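PDB 2H84: Steely1 from Dictyostelium discoideum, which makes acylpyrones in vitro, acting through a chalcone-synthase-like type III polyketide synthase domain at its C terminus, the part crystallised here. Local coordinates for residues I19-P24 with V340-R345; T275-A280 with G367-N372; D292-I297 with S349-S354. One frame throughout, in Å; residues are numbered along the deposited sequence.

Interaction 1: I19-P24 with V340-R345; sequences IGISVP and VMDHAR
In this thiolase-fold domain, strand 15-22 of the central sheet meets the end region of helix 335-345; the segment axes cross at -120°, and Ile19 and Ile21 point toward the helix. Ile19 makes the apolar part. Its CG2, anti to the backbone N, rests on Asp342 CB at 3.8 Å, while CD1 reaches over the helix backbone to Asp342 CA at 3.9 Å. A branched isoleucine suits the strand because its two branches fit round Asp342, one on its CB and one over the backbone between Met341 and Asp342. Ile21 crosses the Asp342 side chain at about a right angle, and its CG2 lies 4.0 Å from Asp342 OD2.

Beside these contacts runs Arg345, where a bend at chi2 (73°) turns CD. Its guanidinium returns to Asp342: Arg345 NH2 forms a salt bridge with Asp342 OD1 at 2.7 Å, and NE adds a weak bond to the same oxygen. That NH2 also donates to Ile19 O at 3.3 Å, from above the carbonyl plane, about 50° out of it. Beyond the contact, Asp109 OD1 takes both Arg345 NH1 and the backbone N of Ile19. An arginine can serve these partners at once because its N-H groups fan outward. With two carboxylates beside it, the guanidinium would be expected to keep its positive charge; the salt bridges hold it, and the bond to Ile19 O and the shared Asp109 link helix to strand.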
ATOM      1  N   ILE A  19     -20.718   4.285  -7.068  1.00 20.12           N
ATOM      2  CA  ILE A  19     -19.760   3.378  -7.692  1.00 18.80           C
ATOM      3  C   ILE A  19     -19.600   3.677  -9.176  1.00 18.72           C
ATOM      4  O   ILE A  19     -20.538   4.102  -9.848  1.00 20.31           O
ATOM      5  CB  ILE A  19     -20.206   1.924  -7.591  1.00 18.24           C
ATOM      6  CG1 ILE A  19     -20.636   1.600  -6.161  1.00 18.69           C
ATOM      7  CG2 ILE A  19     -19.073   1.015  -8.034  1.00 18.64           C
ATOM      8  CD1 ILE A  19     -21.368   0.277  -6.050  1.00 17.71           C
ATOM      9  N   GLY A  20     -18.406   3.442  -9.693  1.00 17.68           N
ATOM     10  CA  GLY A  20     -18.171   3.681 -11.100  1.00 15.88           C
ATOM     11  C   GLY A  20     -17.095   2.738 -11.574  1.00 14.83           C
ATOM     12  O   GLY A  20     -16.156   2.435 -10.835  1.00 15.24           O
ATOM     13  N   ILE A  21     -17.230   2.259 -12.800  1.00 13.34           N
ATOM     14  CA  ILE A  21     -16.238   1.357 -13.351  1.00 12.86           C
ATOM     15  C   ILE A  21     -15.630   1.956 -14.604  1.00 12.89           C
ATOM     16  O   ILE A  21     -16.090   2.974 -15.110  1.00 12.04           O
ATOM     17  CB  ILE A  21     -16.845  -0.003 -13.715  1.00 12.91           C
ATOM     18  CG1 ILE A  21     -17.986   0.185 -14.711  1.00 12.33           C
ATOM     19  CG2 ILE A  21     -17.360  -0.691 -12.471  1.00 13.61           C
ATOM     20  CD1 ILE A  21     -18.374  -1.083 -15.428  1.00 12.43           C
ATOM     21  N   SER A  22     -14.594   1.304 -15.107  1.00 14.43           N
ATOM     22  CA  SER A  22     -13.909   1.754 -16.309  1.00 15.58           C
ATOM     23  C   SER A  22     -13.037   0.619 -16.821  1.00 15.37           C
ATOM     24  O   SER A  22     -12.305   0.006 -16.054  1.00 16.72           O
ATOM     25  CB  SER A  22     -13.050   2.976 -15.992  1.00 15.75           C
ATOM     26  OG  SER A  22     -12.272   3.341 -17.112  1.00 17.07           O
ATOM     27  N   VAL A  23     -13.119   0.326 -18.112  1.00 14.49           N
ATOM     28  CA  VAL A  23     -12.317  -0.755 -18.664  1.00 14.85           C
ATOM     29  C   VAL A  23     -11.648  -0.348 -19.962  1.00 15.23           C
ATOM     30  O   VAL A  23     -12.125   0.538 -20.667  1.00 17.28           O
ATOM     31  CB  VAL A  23     -13.174  -2.030 -18.921  1.00 14.25           C
ATOM     32  CG1 VAL A  23     -13.637  -2.605 -17.613  1.00 13.87           C
ATOM     33  CG2 VAL A  23     -14.366  -1.699 -19.810  1.00 12.41           C
ATOM     34  N   PRO A  24     -10.526  -0.989 -20.295  1.00 14.41           N
ATOM     35  CA  PRO A  24      -9.815  -0.670 -21.527  1.00 14.87           C
ATOM     36  C   PRO A  24     -10.489  -1.257 -22.758  1.00 15.69           C
ATOM     37  O   PRO A  24     -10.804  -2.445 -22.792  1.00 15.38           O
ATOM     38  CB  PRO A  24      -8.438  -1.258 -21.286  1.00 14.49           C
ATOM     39  CG  PRO A  24      -8.721  -2.413 -20.433  1.00 15.02           C
ATOM     40  CD  PRO A  24      -9.763  -1.936 -19.475  1.00 14.33           C
ATOM     41  N   VAL A 340     -18.780  -6.190  -9.459  1.00 15.43           N
ATOM     42  CA  VAL A 340     -19.967  -6.964  -9.123  1.00 15.74           C
ATOM     43  C   VAL A 340     -20.939  -6.117  -8.300  1.00 15.81           C
ATOM     44  O   VAL A 340     -22.132  -6.086  -8.591  1.00 16.27           O
ATOM     45  CB  VAL A 340     -19.613  -8.234  -8.327  1.00 15.77           C
ATOM     46  CG1 VAL A 340     -20.883  -8.916  -7.854  1.00 14.32           C
ATOM     47  CG2 VAL A 340     -18.804  -9.184  -9.194  1.00 15.83           C
ATOM     48  N   MET A 341     -20.436  -5.434  -7.275  1.00 15.81           N
ATOM     49  CA  MET A 341     -21.294  -4.581  -6.456  1.00 17.00           C
ATOM     50  C   MET A 341     -22.031  -3.558  -7.323  1.00 18.71           C
ATOM     51  O   MET A 341     -23.217  -3.310  -7.119  1.00 20.04           O
ATOM     52  CB  MET A 341     -20.473  -3.860  -5.383  1.00 14.94           C
ATOM     53  CG  MET A 341     -20.003  -4.773  -4.273  1.00 13.88           C
ATOM     54  SD  MET A 341     -18.914  -3.957  -3.115  1.00 12.68           S
ATOM     55  CE  MET A 341     -20.011  -3.376  -1.941  1.00 11.41           C
ATOM     56  N   ASP A 342     -21.330  -2.971  -8.292  1.00 19.94           N
ATOM     57  CA  ASP A 342     -21.933  -1.991  -9.189  1.00 20.79           C
ATOM     58  C   ASP A 342     -23.122  -2.592  -9.934  1.00 21.55           C
ATOM     59  O   ASP A 342     -24.256  -2.143  -9.780  1.00 23.44           O
ATOM     60  CB  ASP A 342     -20.885  -1.483 -10.194  1.00 20.73           C
ATOM     61  CG  ASP A 342     -21.506  -0.906 -11.475  1.00 20.57           C
ATOM     62  OD1 ASP A 342     -22.237   0.112 -11.405  1.00 18.37           O
ATOM     63  OD2 ASP A 342     -21.254  -1.482 -12.556  1.00 19.51           O
ATOM     64  N   HIS A 343     -22.855  -3.615 -10.731  1.00 21.00           N
ATOM     65  CA  HIS A 343     -23.897  -4.265 -11.505  1.00 22.06           C
ATOM     66  C   HIS A 343     -25.015  -4.857 -10.650  1.00 22.59           C
ATOM     67  O   HIS A 343     -26.130  -5.015 -11.131  1.00 22.00           O
ATOM     68  CB  HIS A 343     -23.250  -5.327 -12.400  1.00 22.71           C
ATOM     69  CG  HIS A 343     -24.209  -6.312 -12.993  1.00 23.73           C
ATOM     70  ND1 HIS A 343     -24.603  -7.456 -12.332  1.00 24.37           N
ATOM     71  CD2 HIS A 343     -24.826  -6.339 -14.198  1.00 24.33           C
ATOM     72  CE1 HIS A 343     -25.421  -8.149 -13.107  1.00 24.81           C
ATOM     73  NE2 HIS A 343     -25.572  -7.494 -14.243  1.00 25.31           N
ATOM     74  N   ALA A 344     -24.732  -5.152  -9.382  1.00 23.36           N
ATOM     75  CA  ALA A 344     -25.726  -5.736  -8.487  1.00 24.16           C
ATOM     76  C   ALA A 344     -26.775  -4.729  -8.014  1.00 25.10           C
ATOM     77  O   ALA A 344     -27.956  -5.072  -7.878  1.00 26.26           O
ATOM     78  CB  ALA A 344     -25.030  -6.373  -7.292  1.00 23.65           C
ATOM     79  N   ARG A 345     -26.350  -3.492  -7.765  1.00 24.94           N
ATOM     80  CA  ARG A 345     -27.280  -2.463  -7.312  1.00 25.31           C
ATOM     81  C   ARG A 345     -28.161  -1.996  -8.467  1.00 27.28           C
ATOM     82  O   ARG A 345     -29.097  -1.215  -8.277  1.00 28.35           O
ATOM     83  CB  ARG A 345     -26.534  -1.273  -6.682  1.00 22.30           C
ATOM     84  CG  ARG A 345     -25.433  -0.633  -7.523  1.00 17.92           C
ATOM     85  CD  ARG A 345     -25.957   0.203  -8.688  1.00 15.56           C
ATOM     86  NE  ARG A 345     -24.853   0.735  -9.478  1.00 16.14           N
ATOM     87  CZ  ARG A 345     -24.256   1.904  -9.261  1.00 17.28           C
ATOM     88  NH1 ARG A 345     -24.664   2.699  -8.276  1.00 19.30           N
ATOM     89  NH2 ARG A 345     -23.227   2.266 -10.017  1.00 16.70           N
TER

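Interaction 2: T275-A280 with G367-N372; sequences TLLDKA and GCFLKN
Phe369 on strand 364-372 packs against Leu276, Leu277 and Ala280 of helix 261-280. The segment axes come within 8.7 Å of each other, and the strand and helix run in broadly the same direction, 39° apart. Beginning at the backbone, Phe369 CB lies 4.1 Å from Leu276 CD1, the two side chains meeting obliquely. The first torsion then places CG anti to the backbone N (chi1 -172°). Phe369 CG has Ala280 CB above it at 3.8 Å, and CD1 is nearer still to that methyl. Further out, Phe369 CE1 lies 3.9 Å from Ala280 CB, and CZ, the tip, 4.2 Å from it. The methyl sits over the centre of the ring, 3.7 Å from the Phe369 centroid to Ala280 CB and only 11° off the ring normal, a CH-pi contact made over the face. Alanine suits this spot: a single methyl lets the helix come close to the flat ring. At CE2 and CD2 of the ring, Leu277 CD2 approaches obliquely, 3.8 Å from Phe369 CE2; although the Leu277 side chain leaves the helix pointing away from the strand, its tip comes back to the ring.

Leu276 does a second job, its CD2 lying 3.8 Å from Cys368 N and covering the strand backbone beside Gly367. Strand 364-372 is flanked in the sheet by strands 227-236 and 353-360; Met230 and Ile355 from these two neighbours touch Phe369, as do Ile288 and the Tyr353 ring. Helix 261-280 packs on the side of the strand carrying Phe369, while its Thr275 packs on Asp146 of the second subunit.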
ATOM      1  N   THR A 275     -18.139 -16.787  10.910  1.00 20.75           N
ATOM      2  CA  THR A 275     -17.577 -15.754  11.762  1.00 21.27           C
ATOM      3  C   THR A 275     -18.135 -14.395  11.368  1.00 20.92           C
ATOM      4  O   THR A 275     -18.350 -13.547  12.227  1.00 21.46           O
ATOM      5  CB  THR A 275     -16.052 -15.719  11.669  1.00 22.01           C
ATOM      6  OG1 THR A 275     -15.523 -16.978  12.098  1.00 25.18           O
ATOM      7  CG2 THR A 275     -15.493 -14.616  12.546  1.00 21.18           C
ATOM      8  N   LEU A 276     -18.371 -14.193  10.074  1.00 20.74           N
ATOM      9  CA  LEU A 276     -18.925 -12.935   9.573  1.00 21.63           C
ATOM     10  C   LEU A 276     -20.384 -12.762  10.006  1.00 24.70           C
ATOM     11  O   LEU A 276     -20.797 -11.669  10.420  1.00 24.31           O
ATOM     12  CB  LEU A 276     -18.855 -12.885   8.045  1.00 18.94           C
ATOM     13  CG  LEU A 276     -19.492 -11.647   7.400  1.00 17.87           C
ATOM     14  CD1 LEU A 276     -18.719 -10.412   7.804  1.00 19.67           C
ATOM     15  CD2 LEU A 276     -19.494 -11.778   5.887  1.00 16.73           C
ATOM     16  N   LEU A 277     -21.159 -13.842   9.904  1.00 28.23           N
ATOM     17  CA  LEU A 277     -22.574 -13.814  10.283  1.00 31.43           C
ATOM     18  C   LEU A 277     -22.833 -13.504  11.753  1.00 32.09           C
ATOM     19  O   LEU A 277     -23.817 -12.845  12.082  1.00 31.53           O
ATOM     20  CB  LEU A 277     -23.261 -15.137   9.936  1.00 33.82           C
ATOM     21  CG  LEU A 277     -23.798 -15.286   8.513  1.00 35.93           C
ATOM     22  CD1 LEU A 277     -24.906 -16.160   8.498  1.00 38.37           C
ATOM     23  CD2 LEU A 277     -24.385 -14.104   8.040  1.00 36.83           C
ATOM     24  N   ASP A 278     -21.960 -13.986  12.632  1.00 33.31           N
ATOM     25  CA  ASP A 278     -22.110 -13.743  14.065  1.00 34.87           C
ATOM     26  C   ASP A 278     -21.892 -12.273  14.397  1.00 35.12           C
ATOM     27  O   ASP A 278     -22.496 -11.738  15.331  1.00 35.57           O
ATOM     28  CB  ASP A 278     -21.120 -14.598  14.858  1.00 36.06           C
ATOM     29  CG  ASP A 278     -21.360 -16.083  14.675  1.00 38.20           C
ATOM     30  OD1 ASP A 278     -20.628 -16.891  15.289  1.00 38.31           O
ATOM     31  OD2 ASP A 278     -22.286 -16.444  13.911  1.00 39.71           O
ATOM     32  N   LYS A 279     -21.012 -11.634  13.631  1.00 35.13           N
ATOM     33  CA  LYS A 279     -20.717 -10.224  13.817  1.00 35.00           C
ATOM     34  C   LYS A 279     -21.909  -9.422  13.335  1.00 35.07           C
ATOM     35  O   LYS A 279     -22.256  -8.385  13.902  1.00 35.54           O
ATOM     36  CB  LYS A 279     -19.479  -9.822  13.018  1.00 34.57           C
ATOM     37  CG  LYS A 279     -18.349  -9.359  13.908  1.00 36.11           C
ATOM     38  CD  LYS A 279     -17.920  -7.924  13.660  1.00 36.34           C
ATOM     39  CE  LYS A 279     -16.899  -7.801  12.574  1.00 37.55           C
ATOM     40  NZ  LYS A 279     -16.041  -6.591  12.668  1.00 36.48           N
ATOM     41  N   ALA A 280     -22.541  -9.918  12.282  1.00 34.84           N
ATOM     42  CA  ALA A 280     -23.692  -9.248  11.720  1.00 35.58           C
ATOM     43  C   ALA A 280     -24.851  -9.329  12.697  1.00 36.80           C
ATOM     44  O   ALA A 280     -25.530  -8.334  12.941  1.00 36.72           O
ATOM     45  CB  ALA A 280     -24.069  -9.890  10.395  1.00 34.41           C
ATOM     46  N   GLY A 367     -14.101 -10.537   3.826  1.00 19.38           N
ATOM     47  CA  GLY A 367     -15.537 -10.695   3.759  1.00 20.59           C
ATOM     48  C   GLY A 367     -16.207  -9.412   4.203  1.00 21.14           C
ATOM     49  O   GLY A 367     -15.583  -8.547   4.826  1.00 21.88           O
ATOM     50  N   CYS A 368     -17.481  -9.284   3.877  1.00 21.89           N
ATOM     51  CA  CYS A 368     -18.218  -8.103   4.247  1.00 23.28           C
ATOM     52  C   CYS A 368     -19.714  -8.397   4.187  1.00 23.72           C
ATOM     53  O   CYS A 368     -20.183  -9.078   3.275  1.00 24.31           O
ATOM     54  CB  CYS A 368     -17.861  -6.968   3.304  1.00 22.91           C
ATOM     55  SG  CYS A 368     -18.411  -5.385   3.879  1.00 23.34           S
ATOM     56  N   PHE A 369     -20.453  -7.887   5.167  1.00 23.21           N
ATOM     57  CA  PHE A 369     -21.884  -8.105   5.237  1.00 23.15           C
ATOM     58  C   PHE A 369     -22.556  -6.784   4.985  1.00 22.53           C
ATOM     59  O   PHE A 369     -22.431  -5.848   5.781  1.00 21.99           O
ATOM     60  CB  PHE A 369     -22.248  -8.672   6.610  1.00 23.05           C
ATOM     61  CG  PHE A 369     -23.680  -9.110   6.732  1.00 23.37           C
ATOM     62  CD1 PHE A 369     -24.653  -8.212   7.136  1.00 22.13           C
ATOM     63  CD2 PHE A 369     -24.058 -10.420   6.430  1.00 24.58           C
ATOM     64  CE1 PHE A 369     -25.983  -8.600   7.232  1.00 23.05           C
ATOM     65  CE2 PHE A 369     -25.402 -10.825   6.521  1.00 23.57           C
ATOM     66  CZ  PHE A 369     -26.362  -9.909   6.924  1.00 23.15           C
ATOM     67  N   LEU A 370     -23.261  -6.699   3.858  1.00 23.28           N
ATOM     68  CA  LEU A 370     -23.964  -5.457   3.487  1.00 23.88           C
ATOM     69  C   LEU A 370     -25.487  -5.525   3.481  1.00 25.13           C
ATOM     70  O   LEU A 370     -26.074  -6.588   3.363  1.00 27.14           O
ATOM     71  CB  LEU A 370     -23.527  -5.014   2.102  1.00 23.36           C
ATOM     72  CG  LEU A 370     -22.054  -4.864   1.791  1.00 22.88           C
ATOM     73  CD1 LEU A 370     -21.649  -5.997   0.875  1.00 22.35           C
ATOM     74  CD2 LEU A 370     -21.792  -3.527   1.118  1.00 20.80           C
ATOM     75  N   LYS A 371     -26.108  -4.358   3.584  1.00 26.50           N
ATOM     76  CA  LYS A 371     -27.556  -4.236   3.561  1.00 27.72           C
ATOM     77  C   LYS A 371     -27.905  -3.425   2.315  1.00 28.50           C
ATOM     78  O   LYS A 371     -27.563  -2.249   2.210  1.00 27.78           O
ATOM     79  CB  LYS A 371     -28.072  -3.528   4.827  1.00 29.41           C
ATOM     80  CG  LYS A 371     -29.511  -3.054   4.726  1.00 29.51           C
ATOM     81  CD  LYS A 371     -30.215  -3.217   6.053  1.00 30.87           C
ATOM     82  CE  LYS A 371     -31.540  -2.487   6.086  1.00 30.86           C
ATOM     83  NZ  LYS A 371     -31.861  -2.052   7.473  1.00 31.93           N
ATOM     84  N   ASN A 372     -28.531  -4.093   1.354  1.00 30.05           N
ATOM     85  CA  ASN A 372     -28.910  -3.491   0.092  1.00 32.20           C
ATOM     86  C   ASN A 372     -29.909  -2.374   0.332  1.00 33.17           C
ATOM     87  O   ASN A 372     -31.092  -2.630   0.553  1.00 34.29           O
ATOM     88  CB  ASN A 372     -29.497  -4.577  -0.817  1.00 33.08           C
ATOM     89  CG  ASN A 372     -28.610  -5.811  -0.895  1.00 34.52           C
ATOM     90  OD1 ASN A 372     -29.095  -6.938  -1.002  1.00 33.85           O
ATOM     91  ND2 ASN A 372     -27.296  -5.596  -0.840  1.00 35.28           N
TER

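Interaction 3: D292-I297 with S349-S354; sequences DCEFLI and SLPTYS
Pro351 lies across the side chain of Glu294 at about a right angle, its CG 3.5 Å from Glu294 CB and its CD close to OE2. Leu350 crosses further out, with CD2 3.7 Å from Glu294 CG. The glutamate thus offers its methylene groups to two apolar residues, and a bend at chi2 (77°) places its CD where Leu350 CD2 still touches it. Its carboxylate finds polar company: OE1 bonds to Asn321, and a water donates to Ser349 O and, weakly, to Glu294 OE2, bridging the segments.

The backbones meet as parallel strands, Glu294 paired with Ser354. Glu294 N donates to Tyr353 O at 3.1 Å, almost straight at 178°, and the CA-H of Ser354 leans on Glu294 O. Ser354, a small side chain that fits beside Glu294 CB, puts OG 3.4 Å from that atom, and its OG lies beside the Asn372 side-chain amide. Leu296 CD1 adds a contact with Ser354 CB at 3.9 Å.

Within this chain, strand 294-297 is the outermost strand at this end of the sheet, beside 353-360, which in turn pairs with 364-372. On the Leu296 side lies helix 335-345, while Cys293 and Tyr353 turn to Phe369.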
ATOM      1  N   ASP A 292     -30.273 -16.764   2.606  1.00 37.46           N
ATOM      2  CA  ASP A 292     -31.170 -15.675   2.264  1.00 36.73           C
ATOM      3  C   ASP A 292     -30.387 -14.477   1.760  1.00 34.50           C
ATOM      4  O   ASP A 292     -30.975 -13.456   1.400  1.00 35.71           O
ATOM      5  CB  ASP A 292     -31.991 -15.241   3.480  1.00 39.61           C
ATOM      6  CG  ASP A 292     -32.891 -16.343   4.007  1.00 42.42           C
ATOM      7  OD1 ASP A 292     -33.502 -17.060   3.177  1.00 44.00           O
ATOM      8  OD2 ASP A 292     -32.998 -16.477   5.253  1.00 42.25           O
ATOM      9  N   CYS A 293     -29.063 -14.595   1.728  1.00 31.04           N
ATOM     10  CA  CYS A 293     -28.223 -13.486   1.291  1.00 27.73           C
ATOM     11  C   CYS A 293     -27.772 -13.542  -0.163  1.00 26.47           C
ATOM     12  O   CYS A 293     -27.587 -14.618  -0.730  1.00 27.24           O
ATOM     13  CB  CYS A 293     -26.990 -13.386   2.189  1.00 26.06           C
ATOM     14  SG  CYS A 293     -27.361 -13.236   3.952  1.00 25.81           S
ATOM     15  N   GLU A 294     -27.614 -12.365  -0.764  1.00 23.83           N
ATOM     16  CA  GLU A 294     -27.145 -12.256  -2.137  1.00 20.66           C
ATOM     17  C   GLU A 294     -25.640 -12.399  -2.013  1.00 19.03           C
ATOM     18  O   GLU A 294     -25.037 -11.839  -1.102  1.00 18.74           O
ATOM     19  CB  GLU A 294     -27.481 -10.878  -2.717  1.00 21.37           C
ATOM     20  CG  GLU A 294     -26.973 -10.642  -4.137  1.00 21.40           C
ATOM     21  CD  GLU A 294     -27.827 -11.332  -5.188  1.00 23.46           C
ATOM     22  OE1 GLU A 294     -27.319 -11.608  -6.303  1.00 23.30           O
ATOM     23  OE2 GLU A 294     -29.017 -11.589  -4.897  1.00 24.55           O
ATOM     24  N   PHE A 295     -25.028 -13.150  -2.914  1.00 18.20           N
ATOM     25  CA  PHE A 295     -23.584 -13.336  -2.860  1.00 16.80           C
ATOM     26  C   PHE A 295     -22.813 -12.558  -3.911  1.00 16.16           C
ATOM     27  O   PHE A 295     -22.915 -12.830  -5.114  1.00 14.73           O
ATOM     28  CB  PHE A 295     -23.241 -14.820  -2.940  1.00 15.68           C
ATOM     29  CG  PHE A 295     -23.280 -15.511  -1.610  1.00 16.12           C
ATOM     30  CD1 PHE A 295     -22.104 -15.857  -0.958  1.00 15.32           C
ATOM     31  CD2 PHE A 295     -24.490 -15.743  -0.968  1.00 15.94           C
ATOM     32  CE1 PHE A 295     -22.133 -16.432   0.308  1.00 15.08           C
ATOM     33  CE2 PHE A 295     -24.524 -16.318   0.298  1.00 15.65           C
ATOM     34  CZ  PHE A 295     -23.344 -16.654   0.936  1.00 15.15           C
ATOM     35  N   LEU A 296     -22.045 -11.581  -3.425  1.00 15.92           N
ATOM     36  CA  LEU A 296     -21.218 -10.707  -4.260  1.00 14.58           C
ATOM     37  C   LEU A 296     -19.783 -11.165  -4.054  1.00 14.27           C
ATOM     38  O   LEU A 296     -19.046 -10.623  -3.229  1.00 15.21           O
ATOM     39  CB  LEU A 296     -21.400  -9.251  -3.825  1.00 13.12           C
ATOM     40  CG  LEU A 296     -22.874  -8.853  -3.690  1.00 12.53           C
ATOM     41  CD1 LEU A 296     -22.985  -7.397  -3.278  1.00 12.35           C
ATOM     42  CD2 LEU A 296     -23.607  -9.114  -5.006  1.00 10.72           C
ATOM     43  N   ILE A 297     -19.404 -12.183  -4.816  1.00 13.02           N
ATOM     44  CA  ILE A 297     -18.086 -12.779  -4.723  1.00 11.70           C
ATOM     45  C   ILE A 297     -17.106 -12.306  -5.778  1.00 11.10           C
ATOM     46  O   ILE A 297     -17.462 -12.115  -6.941  1.00 11.01           O
ATOM     47  CB  ILE A 297     -18.184 -14.313  -4.833  1.00 13.11           C
ATOM     48  CG1 ILE A 297     -19.247 -14.838  -3.862  1.00 12.83           C
ATOM     49  CG2 ILE A 297     -16.821 -14.950  -4.539  1.00 12.96           C
ATOM     50  CD1 ILE A 297     -19.479 -16.335  -3.960  1.00 11.91           C
ATOM     51  N   SER A 349     -34.206  -6.757  -7.723  1.00 36.81           N
ATOM     52  CA  SER A 349     -34.680  -7.853  -6.882  1.00 34.93           C
ATOM     53  C   SER A 349     -33.642  -8.306  -5.854  1.00 33.33           C
ATOM     54  O   SER A 349     -33.344  -9.512  -5.676  1.00 32.35           O
ATOM     55  CB  SER A 349     -35.141  -9.038  -7.744  1.00 35.55           C
ATOM     56  OG  SER A 349     -34.145  -9.497  -8.636  1.00 35.14           O
ATOM     57  N   LEU A 350     -33.095  -7.312  -5.166  1.00 31.20           N
ATOM     58  CA  LEU A 350     -32.085  -7.625  -4.183  1.00 28.90           C
ATOM     59  C   LEU A 350     -32.605  -7.874  -2.802  1.00 28.21           C
ATOM     60  O   LEU A 350     -33.312  -6.977  -2.246  1.00 28.95           O
ATOM     61  CB  LEU A 350     -31.024  -6.508  -4.104  1.00 27.65           C
ATOM     62  CG  LEU A 350     -29.903  -6.510  -5.154  1.00 25.99           C
ATOM     63  CD1 LEU A 350     -29.251  -5.172  -5.197  1.00 26.18           C
ATOM     64  CD2 LEU A 350     -28.885  -7.558  -4.843  1.00 26.73           C
ATOM     65  N   PRO A 351     -32.263  -9.045  -2.208  1.00 27.62           N
ATOM     66  CA  PRO A 351     -32.663  -9.492  -0.871  1.00 27.17           C
ATOM     67  C   PRO A 351     -32.483  -8.325   0.151  1.00 27.71           C
ATOM     68  O   PRO A 351     -32.168  -7.178  -0.223  1.00 28.49           O
ATOM     69  CB  PRO A 351     -31.645 -10.571  -0.473  1.00 26.22           C
ATOM     70  CG  PRO A 351     -30.875 -10.865  -1.739  1.00 27.33           C
ATOM     71  CD  PRO A 351     -31.159  -9.790  -2.725  1.00 27.53           C
ATOM     72  N   THR A 352     -32.523  -8.574   1.466  1.00 26.89           N
ATOM     73  CA  THR A 352     -32.342  -7.443   2.352  1.00 27.29           C
ATOM     74  C   THR A 352     -30.870  -7.326   2.699  1.00 27.92           C
ATOM     75  O   THR A 352     -30.398  -6.247   3.076  1.00 30.43           O
ATOM     76  CB  THR A 352     -33.212  -7.549   3.563  1.00 26.12           C
ATOM     77  OG1 THR A 352     -34.570  -7.536   3.122  1.00 28.75           O
ATOM     78  CG2 THR A 352     -32.985  -6.381   4.440  1.00 26.29           C
ATOM     79  N   TYR A 353     -30.134  -8.407   2.465  1.00 27.03           N
ATOM     80  CA  TYR A 353     -28.715  -8.448   2.779  1.00 25.20           C
ATOM     81  C   TYR A 353     -27.820  -9.082   1.712  1.00 23.96           C
ATOM     82  O   TYR A 353     -28.297  -9.815   0.845  1.00 23.64           O
ATOM     83  CB  TYR A 353     -28.526  -9.204   4.090  1.00 24.93           C
ATOM     84  CG  TYR A 353     -29.145  -8.557   5.301  1.00 26.13           C
ATOM     85  CD1 TYR A 353     -28.694  -7.320   5.747  1.00 25.82           C
ATOM     86  CD2 TYR A 353     -30.180  -9.181   6.011  1.00 26.65           C
ATOM     87  CE1 TYR A 353     -29.242  -6.714   6.862  1.00 26.21           C
ATOM     88  CE2 TYR A 353     -30.742  -8.575   7.138  1.00 26.86           C
ATOM     89  CZ  TYR A 353     -30.263  -7.342   7.553  1.00 27.64           C
ATOM     90  OH  TYR A 353     -30.800  -6.752   8.672  1.00 28.31           O
ATOM     91  N   SER A 354     -26.513  -8.834   1.820  1.00 21.72           N
ATOM     92  CA  SER A 354     -25.526  -9.391   0.884  1.00 19.65           C
ATOM     93  C   SER A 354     -24.250  -9.799   1.593  1.00 18.50           C
ATOM     94  O   SER A 354     -23.830  -9.153   2.551  1.00 17.63           O
ATOM     95  CB  SER A 354     -25.158  -8.392  -0.219  1.00 17.97           C
ATOM     96  OG  SER A 354     -26.260  -8.110  -1.059  1.00 18.82           O
TER
HETATM   97  O   HOH W   1     -30.830 -10.163  -7.352  1.00 18.30           O

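From the N terminus, the chain lays down strand 15-22, then helix 261-280 and the edge strand 294-297, before helix 335-345 returns to residues 19-24 and closes the long loop of interaction 1. Strand 353-360 follows at once and closes interaction 3, and strand 364-372 finally closes interaction 2. Interaction 3 is therefore nested inside interaction 2, whereas interaction 1 crosses both. Interactions 2 and 3 have centres about 11 Å apart and share the end of the sheet built from the last strands of the chain, where Leu370 O lies 2.8 Å from Ser354 N. Interaction 1 joins that half to the N-terminal one, through a helix whose Ala344 CB also touches Leu296 CD2.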